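Local atomic coordinates of KLLA0F20702p (Kluyveromyces lactis, PDB entry 5Y5A), a protein that probably helps recruit telomerase to telomeres as its Est1 subunit, here the TPR-like and DNA/RNA-binding portion, through a complex with Cdc13. Residues A[233-239]-A[264-270]; A[423-427]-A[533-537]; A[480-484]-A[529-533]. All coordinates share one frame; numbering follows the deposited sequence.

Contact 1: residues A[233-239]-A[264-270]; sequences SVGETFL and SRLPSDA
The start of helix 235-247 and the loop before it meet the loop that follows helix 251-263, through a short backbone pairing. A single beta bridge joins Val234 and Leu266, with Leu266 N donating to Ser233 O at 2.9 Å and Gly235 N donating to Leu266 O at 2.8 Å, the latter nearly straight (169°). Ser233 O takes a second bond, from Ser264 OG at 2.8 Å; the hydroxyl and the amide of Leu266 reach this carbonyl oxygen from opposite faces of its plane. With chi1 at 68°, Ser264 OG sits between its own backbone N and carbonyl carbon and is turned onto that oxygen. Gly235 lies with its CA close over Pro267 and Ser268, where a side chain would collide with the opposing backbone. Further along, Ser268 OG donates to Glu236 OE1 at 2.7 Å, meeting the carboxylate on its syn side but tilted from its plane, and accepts from Ala270 N as a cap ahead of helix 271-279. Leu239 CD2 closes this end against Ala270 CB at 3.7 Å. A water bridges Glu236 N and Leu266 O. At the other end, Ser233 CB lies beside Arg265 CB; Ser233 OG and Arg265 NH1 bind the backbone of the bound peptide, while Arg265 NE forms a salt bridge with Glu490. The arrangement ties together the two ends of a helical hairpin, helices 235-247 and 251-263, consistent with the TPR-like helical architecture of Est1, and places its loops at the peptide-binding surface.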
loop_
_atom_site.group_PDB
_atom_site.type_symbol
_atom_site.label_atom_id
_atom_site.label_comp_id
_atom_site.label_asym_id
_atom_site.label_seq_id
_atom_site.Cartn_x
_atom_site.Cartn_y
_atom_site.Cartn_z
ATOM N N SER A 233 -8.721 -4.126 0.173
ATOM C CA SER A 233 -8.577 -4.728 -1.156
ATOM C C SER A 233 -8.590 -3.702 -2.296
ATOM O O SER A 233 -8.107 -3.984 -3.395
ATOM C CB SER A 233 -9.686 -5.749 -1.404
ATOM O OG SER A 233 -10.912 -5.088 -1.661
ATOM N N VAL A 234 -9.148 -2.521 -2.042
ATOM C CA VAL A 234 -9.353 -1.550 -3.109
ATOM C C VAL A 234 -8.072 -0.778 -3.397
ATOM O O VAL A 234 -7.614 0.033 -2.583
ATOM C CB VAL A 234 -10.508 -0.583 -2.766
ATOM C CG1 VAL A 234 -10.536 0.607 -3.713
ATOM C CG2 VAL A 234 -11.830 -1.329 -2.817
ATOM N N GLY A 235 -7.493 -1.055 -4.562
ATOM C CA GLY A 235 -6.242 -0.448 -4.966
ATOM C C GLY A 235 -6.305 1.060 -5.102
ATOM O O GLY A 235 -5.320 1.748 -4.817
ATOM N N GLU A 236 -7.462 1.576 -5.522
ATOM C CA GLU A 236 -7.592 2.990 -5.853
ATOM C C GLU A 236 -7.230 3.899 -4.681
ATOM O O GLU A 236 -6.716 4.999 -4.875
ATOM C CB GLU A 236 -9.011 3.297 -6.335
ATOM C CG GLU A 236 -9.142 4.633 -7.057
ATOM C CD GLU A 236 -8.433 4.653 -8.407
ATOM O OE1 GLU A 236 -8.229 3.571 -9.003
ATOM O OE2 GLU A 236 -8.088 5.761 -8.876
ATOM N N THR A 237 -7.481 3.430 -3.464
ATOM C CA THR A 237 -7.145 4.204 -2.279
ATOM C C THR A 237 -5.641 4.430 -2.156
ATOM O O THR A 237 -5.196 5.513 -1.812
ATOM C CB THR A 237 -7.627 3.514 -1.007
ATOM O OG1 THR A 237 -8.962 3.034 -1.201
ATOM C CG2 THR A 237 -7.593 4.492 0.147
ATOM N N PHE A 238 -4.870 3.385 -2.424
ATOM C CA PHE A 238 -3.412 3.478 -2.409
ATOM C C PHE A 238 -2.932 4.381 -3.538
ATOM O O PHE A 238 -1.996 5.156 -3.366
ATOM C CB PHE A 238 -2.778 2.080 -2.533
ATOM C CG PHE A 238 -3.079 1.175 -1.373
ATOM C CD1 PHE A 238 -4.247 0.422 -1.347
ATOM C CD2 PHE A 238 -2.195 1.070 -0.307
ATOM C CE1 PHE A 238 -4.529 -0.417 -0.276
ATOM C CE2 PHE A 238 -2.467 0.232 0.763
ATOM C CZ PHE A 238 -3.636 -0.510 0.780
ATOM N N LEU A 239 -3.587 4.282 -4.692
ATOM C CA LEU A 239 -3.221 5.114 -5.833
ATOM C C LEU A 239 -3.325 6.596 -5.482
ATOM O O LEU A 239 -2.413 7.382 -5.754
ATOM C CB LEU A 239 -4.106 4.811 -7.047
ATOM C CG LEU A 239 -3.671 5.615 -8.276
ATOM C CD1 LEU A 239 -2.520 4.918 -9.001
ATOM C CD2 LEU A 239 -4.820 5.894 -9.225
ATOM N N SER A 264 -3.158 -5.113 -5.011
ATOM C CA SER A 264 -4.182 -5.421 -4.026
ATOM C C SER A 264 -5.198 -6.348 -4.682
ATOM O O SER A 264 -5.226 -6.463 -5.905
ATOM C CB SER A 264 -4.843 -4.145 -3.490
ATOM O OG SER A 264 -5.624 -3.498 -4.481
ATOM N N ARG A 265 -6.034 -7.000 -3.880
ATOM C CA ARG A 265 -6.954 -7.998 -4.413
ATOM C C ARG A 265 -7.908 -7.407 -5.461
ATOM O O ARG A 265 -8.305 -8.098 -6.407
ATOM C CB ARG A 265 -7.748 -8.666 -3.276
ATOM C CG ARG A 265 -8.593 -9.868 -3.753
ATOM C CD ARG A 265 -8.952 -10.814 -2.604
ATOM N NE ARG A 265 -9.665 -10.119 -1.538
ATOM C CZ ARG A 265 -10.983 -10.013 -1.474
ATOM N NH1 ARG A 265 -11.739 -10.581 -2.408
ATOM N NH2 ARG A 265 -11.548 -9.351 -0.470
ATOM N N LEU A 266 -8.260 -6.132 -5.302
ATOM C CA LEU A 266 -9.003 -5.392 -6.333
ATOM C C LEU A 266 -8.204 -4.168 -6.796
ATOM O O LEU A 266 -8.447 -3.046 -6.343
ATOM C CB LEU A 266 -10.371 -4.956 -5.812
ATOM C CG LEU A 266 -11.444 -6.045 -5.769
ATOM C CD1 LEU A 266 -12.686 -5.514 -5.098
ATOM C CD2 LEU A 266 -11.765 -6.506 -7.176
ATOM N N PRO A 267 -7.260 -4.379 -7.726
ATOM C CA PRO A 267 -6.251 -3.356 -8.036
ATOM C C PRO A 267 -6.776 -2.184 -8.868
ATOM O O PRO A 267 -7.813 -2.293 -9.530
ATOM C CB PRO A 267 -5.193 -4.146 -8.814
ATOM C CG PRO A 267 -5.984 -5.237 -9.504
ATOM C CD PRO A 267 -7.163 -5.556 -8.610
ATOM N N SER A 268 -6.062 -1.062 -8.832
ATOM C CA SER A 268 -6.402 0.053 -9.707
ATOM C C SER A 268 -5.782 -0.149 -11.080
ATOM O O SER A 268 -4.616 -0.517 -11.183
ATOM C CB SER A 268 -5.932 1.385 -9.126
ATOM O OG SER A 268 -6.020 2.402 -10.111
ATOM N N ASP A 269 -6.562 0.104 -12.126
ATOM C CA ASP A 269 -6.048 0.096 -13.493
ATOM C C ASP A 269 -4.989 1.168 -13.737
ATOM O O ASP A 269 -4.144 1.011 -14.604
ATOM C CB ASP A 269 -7.186 0.290 -14.492
ATOM C CG ASP A 269 -7.940 -0.988 -14.767
ATOM O OD1 ASP A 269 -7.381 -2.074 -14.502
ATOM O OD2 ASP A 269 -9.088 -0.903 -15.256
ATOM N N ALA A 270 -5.039 2.262 -12.984
ATOM C CA ALA A 270 -4.050 3.325 -13.133
ATOM C C ALA A 270 -2.758 2.998 -12.379
ATOM O O ALA A 270 -1.784 3.750 -12.454
ATOM C CB ALA A 270 -4.621 4.666 -12.657
HETATM O O HOH W 1 -9.245 -0.350 -7.234
#

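Contact 2: residues A[423-427]-A[533-537]; sequences LAMAR and RVQVL
Leu537 reaches from helix 526-546 into the surface of helix 421-433 and forms the tight part of this interface. Its CD2 meets Ala426 CB at 3.6 Å, and its CD1 lies against Leu423 CD2 at 3.7 Å and close to the backbone oxygen of Leu423. The small Ala426 lets the branched end come this near; with CG anti to the carbonyl carbon (chi1 -85°), the leucine is swung towards the neighbouring helix. Leu460 of helix 447-462 also touches Leu537, and Leu456 touches Ala426. The two segments run roughly parallel, their axes 28° apart and 10.0 Å at closest approach, so this is side-by-side helix packing within a mainly helical fold, with no hydrogen bond between the segments. Towards the more exposed side, Leu423 CD1 touches Val534 CG2 at 3.7 Å, and Val534 is only partly buried. Contact is looser along the arginines. Arg427 lies across Val536 at about a right angle, with CD 4.0 Å from Val536 CG1, while the extended chain of Arg533 brings its CD to 3.9 Å from Leu423 CB. Their aliphatic parts do the packing; the charged ends turn to acidic partners, Asp500, Glu484 and Asp485 for Arg427, and Glu483 and Glu484 for Arg533.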
loop_
_atom_site.group_PDB
_atom_site.type_symbol
_atom_site.label_atom_id
_atom_site.label_comp_id
_atom_site.label_asym_id
_atom_site.label_seq_id
_atom_site.Cartn_x
_atom_site.Cartn_y
_atom_site.Cartn_z
ATOM N N LEU A 423 11.512 -8.337 13.385
ATOM C CA LEU A 423 11.029 -9.696 13.157
ATOM C C LEU A 423 9.865 -9.727 12.154
ATOM O O LEU A 423 9.625 -10.743 11.507
ATOM C CB LEU A 423 10.623 -10.342 14.482
ATOM C CG LEU A 423 11.778 -10.652 15.455
ATOM C CD1 LEU A 423 11.298 -11.519 16.604
ATOM C CD2 LEU A 423 12.946 -11.333 14.741
ATOM N N ALA A 424 9.155 -8.611 12.016
ATOM C CA ALA A 424 8.084 -8.509 11.017
ATOM C C ALA A 424 8.630 -8.658 9.604
ATOM O O ALA A 424 7.996 -9.267 8.751
ATOM C CB ALA A 424 7.343 -7.187 11.150
ATOM N N MET A 425 9.812 -8.106 9.362
ATOM C CA MET A 425 10.453 -8.226 8.056
ATOM C C MET A 425 10.791 -9.683 7.746
ATOM O O MET A 425 10.612 -10.140 6.618
ATOM C CB MET A 425 11.722 -7.355 7.987
ATOM C CG MET A 425 11.426 -5.863 7.788
ATOM S SD MET A 425 12.878 -4.826 7.489
ATOM C CE MET A 425 13.826 -5.110 8.979
ATOM N N ALA A 426 11.263 -10.415 8.749
ATOM C CA ALA A 426 11.518 -11.843 8.556
ATOM C C ALA A 426 10.225 -12.608 8.242
ATOM O O ALA A 426 10.235 -13.510 7.403
ATOM C CB ALA A 426 12.215 -12.438 9.784
ATOM N N ARG A 427 9.121 -12.257 8.907
ATOM C CA ARG A 427 7.836 -12.926 8.658
ATOM C C ARG A 427 7.400 -12.727 7.215
ATOM O O ARG A 427 6.917 -13.642 6.555
ATOM C CB ARG A 427 6.732 -12.398 9.577
ATOM C CG ARG A 427 6.771 -12.878 11.008
ATOM C CD ARG A 427 5.525 -12.407 11.734
ATOM N NE ARG A 427 4.308 -12.974 11.157
ATOM C CZ ARG A 427 3.124 -12.367 11.175
ATOM N NH1 ARG A 427 2.062 -12.953 10.635
ATOM N NH2 ARG A 427 3.003 -11.166 11.733
ATOM N N ARG A 533 6.170 -13.537 17.724
ATOM C CA ARG A 533 6.857 -13.496 16.424
ATOM C C ARG A 533 8.029 -14.476 16.371
ATOM O O ARG A 533 8.310 -15.063 15.325
ATOM C CB ARG A 533 7.360 -12.083 16.101
ATOM C CG ARG A 533 6.259 -11.078 15.795
ATOM C CD ARG A 533 6.838 -9.758 15.297
ATOM N NE ARG A 533 5.787 -8.807 14.956
ATOM C CZ ARG A 533 5.323 -7.872 15.777
ATOM N NH1 ARG A 533 5.814 -7.743 17.009
ATOM N NH2 ARG A 533 4.361 -7.062 15.362
ATOM N N VAL A 534 8.721 -14.632 17.498
ATOM C CA VAL A 534 9.837 -15.564 17.582
ATOM C C VAL A 534 9.350 -16.981 17.286
ATOM O O VAL A 534 9.943 -17.697 16.475
ATOM C CB VAL A 534 10.514 -15.510 18.968
ATOM C CG1 VAL A 534 11.434 -16.713 19.176
ATOM C CG2 VAL A 534 11.288 -14.202 19.122
ATOM N N GLN A 535 8.250 -17.369 17.920
ATOM C CA GLN A 535 7.689 -18.701 17.724
ATOM C C GLN A 535 7.296 -18.952 16.268
ATOM O O GLN A 535 7.660 -19.967 15.689
ATOM C CB GLN A 535 6.482 -18.899 18.636
ATOM C CG GLN A 535 6.799 -18.634 20.094
ATOM C CD GLN A 535 5.649 -18.980 21.005
ATOM O OE1 GLN A 535 4.876 -18.109 21.410
ATOM N NE2 GLN A 535 5.528 -20.259 21.342
ATOM N N VAL A 536 6.570 -18.014 15.669
ATOM C CA VAL A 536 6.097 -18.217 14.310
ATOM C C VAL A 536 7.270 -18.228 13.333
ATOM O O VAL A 536 7.208 -18.879 12.290
ATOM C CB VAL A 536 5.055 -17.137 13.897
ATOM C CG1 VAL A 536 5.671 -15.731 13.893
ATOM C CG2 VAL A 536 4.448 -17.466 12.541
ATOM N N LEU A 537 8.348 -17.526 13.671
ATOM C CA LEU A 537 9.503 -17.481 12.781
ATOM C C LEU A 537 10.280 -18.782 12.863
ATOM O O LEU A 537 10.736 -19.291 11.842
ATOM C CB LEU A 537 10.409 -16.302 13.112
ATOM C CG LEU A 537 9.985 -14.993 12.454
ATOM C CD1 LEU A 537 10.853 -13.843 12.927
ATOM C CD2 LEU A 537 10.052 -15.133 10.937
#

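Contact 3: residues A[480-484]-A[529-533]; sequences YFYEE and EHSSR
Arg533 meets Glu484 side-on through two nitrogens, one to each carboxylate oxygen. NE donates to Glu484 OE1 at 2.7 Å in an almost straight bond (174°), and NH2 donates to Glu484 OE2 at 2.8 Å. Both oxygens use their syn lone pairs, and the carboxylate and guanidinium are nearly coplanar, 19° apart. The bend of the glutamate at chi2 (-92°) brings the acid round to face the arginine. NH2 also donates to Glu483 OE1 at 3.1 Å, less straight and from outside that carboxylate's plane. Glu484 OE1 has a further salt-bridge partner in Arg427, so two arginines share this buried acid and would probably favour its charged form. These bonds make a salt-bridge network between the start of helix 483-487 and helix 526-546, with Tyr482 at the N-cap position of the shorter helix. Tyr482 CD2 lies over one face of the Arg533 guanidinium, off towards its rim, while the ring's far end comes to Ser532: Tyr482 OH and Ser532 OG share a hydrogen bond of 2.7 Å near the ring plane. Were Arg533 replaced by a residue as short as alanine, Glu483 would probably lose this countercharge and Glu484 both paired donors, leaving it to Arg427. One helical turn before Arg533, the Glu529 chain extends to Tyr480, whose OH donates to Glu529 OE2 at the ring edge; the modelled 2.4 Å is unusually short and its exact value doubtful. The Tyr480 hydroxyl also accepts from Leu524 N. A water lies 2.7 Å from Glu483 OE1, to which it can donate, with a weaker approach to Glu529 OE2.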
loop_
_atom_site.group_PDB
_atom_site.type_symbol
_atom_site.label_atom_id
_atom_site.label_comp_id
_atom_site.label_asym_id
_atom_site.label_seq_id
_atom_site.Cartn_x
_atom_site.Cartn_y
_atom_site.Cartn_z
ATOM N N TYR A 480 -5.219 -11.778 17.691
ATOM C CA TYR A 480 -5.415 -10.583 16.880
ATOM C C TYR A 480 -4.275 -10.357 15.896
ATOM O O TYR A 480 -3.211 -10.973 16.004
ATOM C CB TYR A 480 -5.585 -9.349 17.780
ATOM C CG TYR A 480 -4.400 -9.041 18.680
ATOM C CD1 TYR A 480 -3.372 -8.210 18.248
ATOM C CD2 TYR A 480 -4.319 -9.567 19.969
ATOM C CE1 TYR A 480 -2.295 -7.918 19.062
ATOM C CE2 TYR A 480 -3.238 -9.280 20.791
ATOM C CZ TYR A 480 -2.231 -8.454 20.332
ATOM O OH TYR A 480 -1.153 -8.160 21.144
ATOM N N PHE A 481 -4.508 -9.469 14.933
ATOM C CA PHE A 481 -3.508 -9.134 13.922
ATOM C C PHE A 481 -2.437 -8.196 14.474
ATOM O O PHE A 481 -2.727 -7.338 15.310
ATOM C CB PHE A 481 -4.172 -8.487 12.701
ATOM C CG PHE A 481 -4.602 -9.466 11.645
ATOM C CD1 PHE A 481 -4.605 -10.830 11.897
ATOM C CD2 PHE A 481 -4.988 -9.019 10.391
ATOM C CE1 PHE A 481 -4.997 -11.724 10.925
ATOM C CE2 PHE A 481 -5.385 -9.910 9.411
ATOM C CZ PHE A 481 -5.386 -11.265 9.678
ATOM N N TYR A 482 -1.204 -8.365 14.002
ATOM C CA TYR A 482 -0.106 -7.479 14.377
ATOM C C TYR A 482 0.057 -6.368 13.331
ATOM O O TYR A 482 -0.609 -6.389 12.289
ATOM C CB TYR A 482 1.198 -8.270 14.540
ATOM C CG TYR A 482 1.135 -9.347 15.605
ATOM C CD1 TYR A 482 0.274 -9.232 16.689
ATOM C CD2 TYR A 482 1.925 -10.486 15.521
ATOM C CE1 TYR A 482 0.205 -10.217 17.658
ATOM C CE2 TYR A 482 1.865 -11.477 16.492
ATOM C CZ TYR A 482 1.002 -11.334 17.553
ATOM O OH TYR A 482 0.933 -12.314 18.512
ATOM N N GLU A 483 0.939 -5.406 13.609
ATOM C CA GLU A 483 1.100 -4.234 12.748
ATOM C C GLU A 483 1.347 -4.631 11.303
ATOM O O GLU A 483 0.695 -4.114 10.393
ATOM C CB GLU A 483 2.250 -3.338 13.231
ATOM C CG GLU A 483 1.974 -2.564 14.523
ATOM C CD GLU A 483 2.519 -3.261 15.765
ATOM O OE1 GLU A 483 2.567 -4.515 15.788
ATOM O OE2 GLU A 483 2.903 -2.548 16.719
ATOM N N GLU A 484 2.279 -5.556 11.095
ATOM C CA GLU A 484 2.637 -5.961 9.741
ATOM C C GLU A 484 1.482 -6.710 9.061
ATOM O O GLU A 484 1.329 -6.629 7.844
ATOM C CB GLU A 484 3.918 -6.812 9.739
ATOM C CG GLU A 484 3.821 -8.162 10.460
ATOM C CD GLU A 484 4.234 -8.093 11.921
ATOM O OE1 GLU A 484 4.820 -9.083 12.414
ATOM O OE2 GLU A 484 3.980 -7.049 12.569
ATOM N N GLU A 529 4.373 -9.948 22.363
ATOM C CA GLU A 529 4.208 -9.916 20.912
ATOM C C GLU A 529 5.503 -10.323 20.216
ATOM O O GLU A 529 5.479 -11.063 19.234
ATOM C CB GLU A 529 3.750 -8.535 20.445
ATOM C CG GLU A 529 2.323 -8.203 20.872
ATOM C CD GLU A 529 1.788 -6.912 20.266
ATOM O OE1 GLU A 529 2.596 -6.074 19.810
ATOM O OE2 GLU A 529 0.551 -6.739 20.249
ATOM N N HIS A 530 6.627 -9.855 20.745
ATOM C CA HIS A 530 7.943 -10.249 20.243
ATOM C C HIS A 530 8.152 -11.765 20.384
ATOM O O HIS A 530 8.661 -12.427 19.478
ATOM C CB HIS A 530 9.042 -9.483 20.984
ATOM C CG HIS A 530 10.432 -9.890 20.598
ATOM N ND1 HIS A 530 11.200 -10.734 21.371
ATOM C CD2 HIS A 530 11.191 -9.569 19.524
ATOM C CE1 HIS A 530 12.370 -10.922 20.788
ATOM N NE2 HIS A 530 12.391 -10.228 19.664
ATOM N N SER A 531 7.731 -12.310 21.518
ATOM C CA SER A 531 7.828 -13.744 21.762
ATOM C C SER A 531 6.979 -14.524 20.755
ATOM O O SER A 531 7.429 -15.517 20.182
ATOM C CB SER A 531 7.400 -14.065 23.191
ATOM O OG SER A 531 7.546 -15.446 23.456
ATOM N N SER A 532 5.759 -14.047 20.527
ATOM C CA SER A 532 4.884 -14.632 19.521
ATOM C C SER A 532 5.504 -14.631 18.115
ATOM O O SER A 532 5.372 -15.620 17.390
ATOM C CB SER A 532 3.547 -13.895 19.496
ATOM O OG SER A 532 2.779 -14.304 18.374
ATOM N N ARG A 533 6.170 -13.537 17.724
ATOM C CA ARG A 533 6.857 -13.496 16.424
ATOM C C ARG A 533 8.029 -14.476 16.371
ATOM O O ARG A 533 8.310 -15.063 15.325
ATOM C CB ARG A 533 7.360 -12.083 16.101
ATOM C CG ARG A 533 6.259 -11.078 15.795
ATOM C CD ARG A 533 6.838 -9.758 15.297
ATOM N NE ARG A 533 5.787 -8.807 14.956
ATOM C CZ ARG A 533 5.323 -7.872 15.777
ATOM N NH1 ARG A 533 5.814 -7.743 17.009
ATOM N NH2 ARG A 533 4.361 -7.062 15.362
HETATM O O HOH W 2 0.635 -5.393 17.506
#

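Overall arrangement
Contacts 2 and 3 are buried neighbours, their centres 8 Å apart, and both use helix 526-546; Arg533 belongs to each, its aliphatic chain packing in contact 2 and its guanidinium paired in contact 3. Arg427 of contact 2 also bridges the two. Their chemistry divides accordingly: apolar helix packing in contact 2, charge and hydroxyl bonding in contact 3. Contact 1 is only partly buried, though nearer the centre of the chain; it relies largely on backbone bonds, and its centre lies about 26 Å from that of contact 3. Contact 1 binds the peptide directly through Ser233 and Arg265, whereas beside contact 3 Phe481, which does not join the pairing, packs on it.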